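Local coordinates for cell wall binding protein cwp8 (Peptoclostridium difficile, PDB 5J6Q) that probably attaches to the bacterial cell wall through three tandem CWB2 modules, as a surface protein associated with the S-layer, at residues L412-G424 against I433-T447. Residues are numbered along the deposited sequence; the frame is centred on the assembly and turned at random.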
# COMPACT_ATOMS: atom_id res chain seq x y z
N LEU A 412 -41.30 -3.34 -10.70
CA LEU A 412 -40.74 -2.15 -11.34
C LEU A 412 -41.92 -1.26 -11.80
O LEU A 412 -43.03 -1.75 -11.87
CB LEU A 412 -39.87 -2.49 -12.59
CG LEU A 412 -38.65 -3.45 -12.42
CD1 LEU A 412 -38.03 -3.68 -13.83
CD2 LEU A 412 -37.52 -2.85 -11.48
N LYS A 413 -41.68 0.01 -12.11
CA LYS A 413 -42.73 0.88 -12.63
C LYS A 413 -42.93 0.61 -14.14
O LYS A 413 -41.94 0.57 -14.87
CB LYS A 413 -42.34 2.35 -12.41
CG LYS A 413 -42.21 2.72 -10.93
CD LYS A 413 -40.90 3.45 -10.64
CE LYS A 413 -40.96 4.90 -11.04
NZ LYS A 413 -40.71 5.10 -12.49
N ASP A 414 -44.19 0.42 -14.60
CA ASP A 414 -44.54 0.15 -16.00
C ASP A 414 -44.23 1.30 -16.96
O ASP A 414 -44.45 1.17 -18.16
CB ASP A 414 -46.04 -0.16 -16.09
CG ASP A 414 -46.88 0.86 -15.35
OD1 ASP A 414 -47.58 0.46 -14.40
OD2 ASP A 414 -46.83 2.06 -15.73
N THR A 415 -43.74 2.42 -16.45
CA THR A 415 -43.42 3.59 -17.26
C THR A 415 -42.15 3.40 -18.09
O THR A 415 -41.68 4.36 -18.72
CB THR A 415 -43.27 4.77 -16.31
OG1 THR A 415 -42.46 4.35 -15.21
CG2 THR A 415 -44.61 5.26 -15.78
N PHE A 416 -41.62 2.17 -18.12
CA PHE A 416 -40.37 1.88 -18.83
C PHE A 416 -40.60 1.61 -20.30
O PHE A 416 -41.58 0.97 -20.66
CB PHE A 416 -39.68 0.66 -18.20
CG PHE A 416 -40.52 -0.59 -18.26
CD1 PHE A 416 -40.40 -1.47 -19.32
CD2 PHE A 416 -41.42 -0.89 -17.25
CE1 PHE A 416 -41.17 -2.62 -19.37
CE2 PHE A 416 -42.18 -2.04 -17.31
CZ PHE A 416 -42.06 -2.90 -18.37
N LYS A 417 -39.68 2.09 -21.14
CA LYS A 417 -39.81 1.91 -22.60
C LYS A 417 -38.92 0.79 -23.16
O LYS A 417 -38.95 0.50 -24.36
CB LYS A 417 -39.46 3.22 -23.32
CG LYS A 417 -37.96 3.41 -23.53
CD LYS A 417 -37.63 3.95 -24.92
CE LYS A 417 -38.27 3.13 -26.01
NZ LYS A 417 -37.26 2.45 -26.86
N THR A 418 -38.13 0.17 -22.30
CA THR A 418 -37.23 -0.89 -22.73
C THR A 418 -37.33 -2.12 -21.85
O THR A 418 -37.65 -2.04 -20.64
CB THR A 418 -35.79 -0.35 -22.76
OG1 THR A 418 -34.88 -1.43 -22.59
CG2 THR A 418 -35.51 0.65 -21.64
N ALA A 419 -37.08 -3.27 -22.47
CA ALA A 419 -37.07 -4.52 -21.75
C ALA A 419 -36.08 -5.47 -22.45
O ALA A 419 -35.86 -5.37 -23.66
CB ALA A 419 -38.44 -5.11 -21.69
N PHE A 420 -35.46 -6.35 -21.67
CA PHE A 420 -34.42 -7.24 -22.18
C PHE A 420 -34.86 -8.65 -22.07
O PHE A 420 -35.49 -8.98 -21.08
CB PHE A 420 -33.12 -7.08 -21.33
CG PHE A 420 -32.39 -5.85 -21.76
CD1 PHE A 420 -32.42 -4.71 -20.97
CD2 PHE A 420 -31.75 -5.80 -22.98
CE1 PHE A 420 -31.83 -3.55 -21.42
CE2 PHE A 420 -31.15 -4.62 -23.42
CZ PHE A 420 -31.20 -3.52 -22.64
N VAL A 421 -34.51 -9.49 -23.04
CA VAL A 421 -34.91 -10.91 -22.96
C VAL A 421 -33.72 -11.77 -23.05
O VAL A 421 -32.90 -11.59 -23.94
CB VAL A 421 -35.92 -11.33 -24.07
CG1 VAL A 421 -35.90 -12.85 -24.26
CG2 VAL A 421 -37.31 -10.88 -23.68
N VAL A 422 -33.61 -12.73 -22.14
CA VAL A 422 -32.42 -13.60 -22.05
C VAL A 422 -32.89 -14.98 -21.76
O VAL A 422 -34.03 -15.14 -21.29
CB VAL A 422 -31.48 -13.03 -20.90
CG1 VAL A 422 -31.25 -11.50 -21.08
CG2 VAL A 422 -32.10 -13.29 -19.52
N GLY A 423 -32.04 -15.99 -21.92
CA GLY A 423 -32.47 -17.37 -21.67
C GLY A 423 -32.19 -17.85 -20.26
O GLY A 423 -31.29 -17.38 -19.56
N GLY A 424 -32.98 -18.80 -19.81
CA GLY A 424 -32.84 -19.31 -18.47
C GLY A 424 -31.48 -19.95 -18.28
O GLY A 424 -31.06 -20.16 -17.16
N ILE A 433 -25.71 -7.10 -19.50
CA ILE A 433 -26.73 -6.06 -19.71
C ILE A 433 -27.35 -5.62 -18.39
O ILE A 433 -28.15 -4.71 -18.42
CB ILE A 433 -27.76 -6.72 -20.72
CG1 ILE A 433 -28.54 -5.63 -21.48
CG2 ILE A 433 -28.74 -7.63 -19.96
CD1 ILE A 433 -27.67 -4.53 -22.15
N SER A 434 -26.99 -6.21 -17.20
CA SER A 434 -27.55 -5.74 -15.94
C SER A 434 -27.33 -4.24 -15.67
O SER A 434 -28.29 -3.61 -15.31
CB SER A 434 -27.00 -6.55 -14.77
OG SER A 434 -27.58 -7.85 -14.84
N ALA A 435 -26.11 -3.68 -15.85
CA ALA A 435 -25.94 -2.26 -15.52
C ALA A 435 -26.86 -1.41 -16.41
O ALA A 435 -27.53 -0.57 -15.91
CB ALA A 435 -24.48 -1.84 -15.76
N ARG A 436 -26.86 -1.67 -17.73
CA ARG A 436 -27.63 -0.89 -18.68
C ARG A 436 -29.09 -0.95 -18.32
O ARG A 436 -29.73 0.12 -18.31
CB ARG A 436 -27.37 -1.41 -20.09
CG ARG A 436 -28.37 -0.96 -21.10
CD ARG A 436 -28.13 0.55 -21.30
NE ARG A 436 -29.06 1.11 -22.26
CZ ARG A 436 -28.83 2.25 -22.92
NH1 ARG A 436 -29.74 2.70 -23.78
NH2 ARG A 436 -27.70 2.95 -22.73
N ALA A 437 -29.60 -2.16 -17.97
CA ALA A 437 -30.99 -2.27 -17.60
C ALA A 437 -31.26 -1.56 -16.30
O ALA A 437 -32.27 -0.83 -16.23
CB ALA A 437 -31.40 -3.70 -17.46
N ALA A 438 -30.38 -1.73 -15.27
CA ALA A 438 -30.56 -1.07 -14.00
C ALA A 438 -30.58 0.44 -14.25
O ALA A 438 -31.27 1.16 -13.57
CB ALA A 438 -29.44 -1.38 -13.02
N GLN A 439 -29.79 0.87 -15.20
CA GLN A 439 -29.65 2.30 -15.49
C GLN A 439 -30.93 2.89 -16.19
O GLN A 439 -31.02 4.11 -16.34
CB GLN A 439 -28.45 2.50 -16.41
CG GLN A 439 -28.15 3.97 -16.61
CD GLN A 439 -27.14 4.26 -17.67
OE1 GLN A 439 -27.22 5.29 -18.39
NE2 GLN A 439 -26.16 3.42 -17.82
N PHE A 440 -31.90 2.05 -16.59
CA PHE A 440 -33.04 2.57 -17.33
C PHE A 440 -34.34 1.97 -16.89
O PHE A 440 -35.29 2.11 -17.63
CB PHE A 440 -32.87 2.32 -18.86
CG PHE A 440 -31.88 3.23 -19.54
CD1 PHE A 440 -30.54 2.93 -19.57
CD2 PHE A 440 -32.29 4.43 -20.10
CE1 PHE A 440 -29.63 3.78 -20.16
CE2 PHE A 440 -31.37 5.28 -20.69
CZ PHE A 440 -30.05 4.95 -20.71
N GLY A 441 -34.43 1.30 -15.73
CA GLY A 441 -35.72 0.74 -15.33
C GLY A 441 -36.20 -0.38 -16.24
O GLY A 441 -37.33 -0.85 -16.13
N ALA A 442 -35.31 -0.85 -17.14
CA ALA A 442 -35.62 -1.94 -18.05
C ALA A 442 -35.64 -3.29 -17.38
O ALA A 442 -34.68 -3.68 -16.71
CB ALA A 442 -34.62 -1.95 -19.18
N PRO A 443 -36.76 -4.03 -17.47
CA PRO A 443 -36.78 -5.35 -16.85
C PRO A 443 -35.93 -6.32 -17.66
O PRO A 443 -35.62 -6.11 -18.85
CB PRO A 443 -38.27 -5.72 -16.85
CG PRO A 443 -38.89 -4.82 -17.88
CD PRO A 443 -38.11 -3.57 -17.81
N ILE A 444 -35.59 -7.43 -17.02
CA ILE A 444 -34.81 -8.42 -17.66
C ILE A 444 -35.69 -9.62 -17.55
O ILE A 444 -35.85 -10.15 -16.46
CB ILE A 444 -33.46 -8.65 -16.92
CG1 ILE A 444 -32.48 -7.48 -17.19
CG2 ILE A 444 -32.87 -9.96 -17.38
CD1 ILE A 444 -31.26 -7.54 -16.21
N ILE A 445 -36.22 -10.06 -18.67
CA ILE A 445 -37.14 -11.17 -18.64
C ILE A 445 -36.37 -12.37 -19.04
O ILE A 445 -35.68 -12.35 -20.06
CB ILE A 445 -38.31 -10.82 -19.62
CG1 ILE A 445 -39.03 -9.50 -19.18
CG2 ILE A 445 -39.28 -12.00 -19.69
CD1 ILE A 445 -39.57 -9.60 -17.71
N VAL A 446 -36.48 -13.39 -18.25
CA VAL A 446 -35.81 -14.65 -18.46
C VAL A 446 -36.88 -15.59 -19.06
O VAL A 446 -37.97 -15.66 -18.48
CB VAL A 446 -35.32 -15.15 -17.11
CG1 VAL A 446 -34.62 -16.49 -17.24
CG2 VAL A 446 -34.40 -14.12 -16.46
N THR A 447 -36.57 -16.33 -20.18
CA THR A 447 -37.59 -17.19 -20.79
C THR A 447 -37.05 -18.59 -21.14
O THR A 447 -35.84 -18.80 -21.33
CB THR A 447 -38.16 -16.47 -22.04
OG1 THR A 447 -39.29 -17.22 -22.53
CG2 THR A 447 -37.11 -16.34 -23.17
O HOH W 1 -39.10 1.13 -14.69
O HOH W 2 -31.97 0.26 -22.58
O HOH W 3 -34.05 -20.38 -22.30
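F420 and V422 pair in parallel with the strand 444-447 through alternating backbone bonds. F420 N gives its hydrogen to P443 O at 2.8 Å. I445 N gives its own to F420 O at 2.7 Å, and the N-H...O angle of 175° is nearly straight. V422 repeats the pattern, donating to I445 O and accepting from T447 N. The pairing ends at G424, whose N reaches T447 O at 3.2 Å from a position tilted off the carbonyl plane. A water also links these two atoms. At the other end a second water donates to both K413 O and G441 O.

F420 projects from the same face of the sheet as V422, I444 and V446. CG1 of I433 sits over the centre of one F420 ring face, 3.5 Å from the centroid, a CH-pi contact. The two side chains approach from opposite directions, and chi1 of I433 (-157°, CG1 anti to the backbone N) places CG1 over the ring. A437 CB and A442 CB approach the same ring obliquely. P443, just before the strand, packs against the loop 412-417: its CD lies over one face of the F416 ring, offset toward the rim, and its CB meets L412 CD1 at 3.7 Å.

This is a parallel beta-alpha-beta unit of a CWB2 module. The strand 444-447 is at the sheet edge, and 463-467 pairs with the far side of 418-423. Helix 498-509 packs on F420 and I433 through Y509.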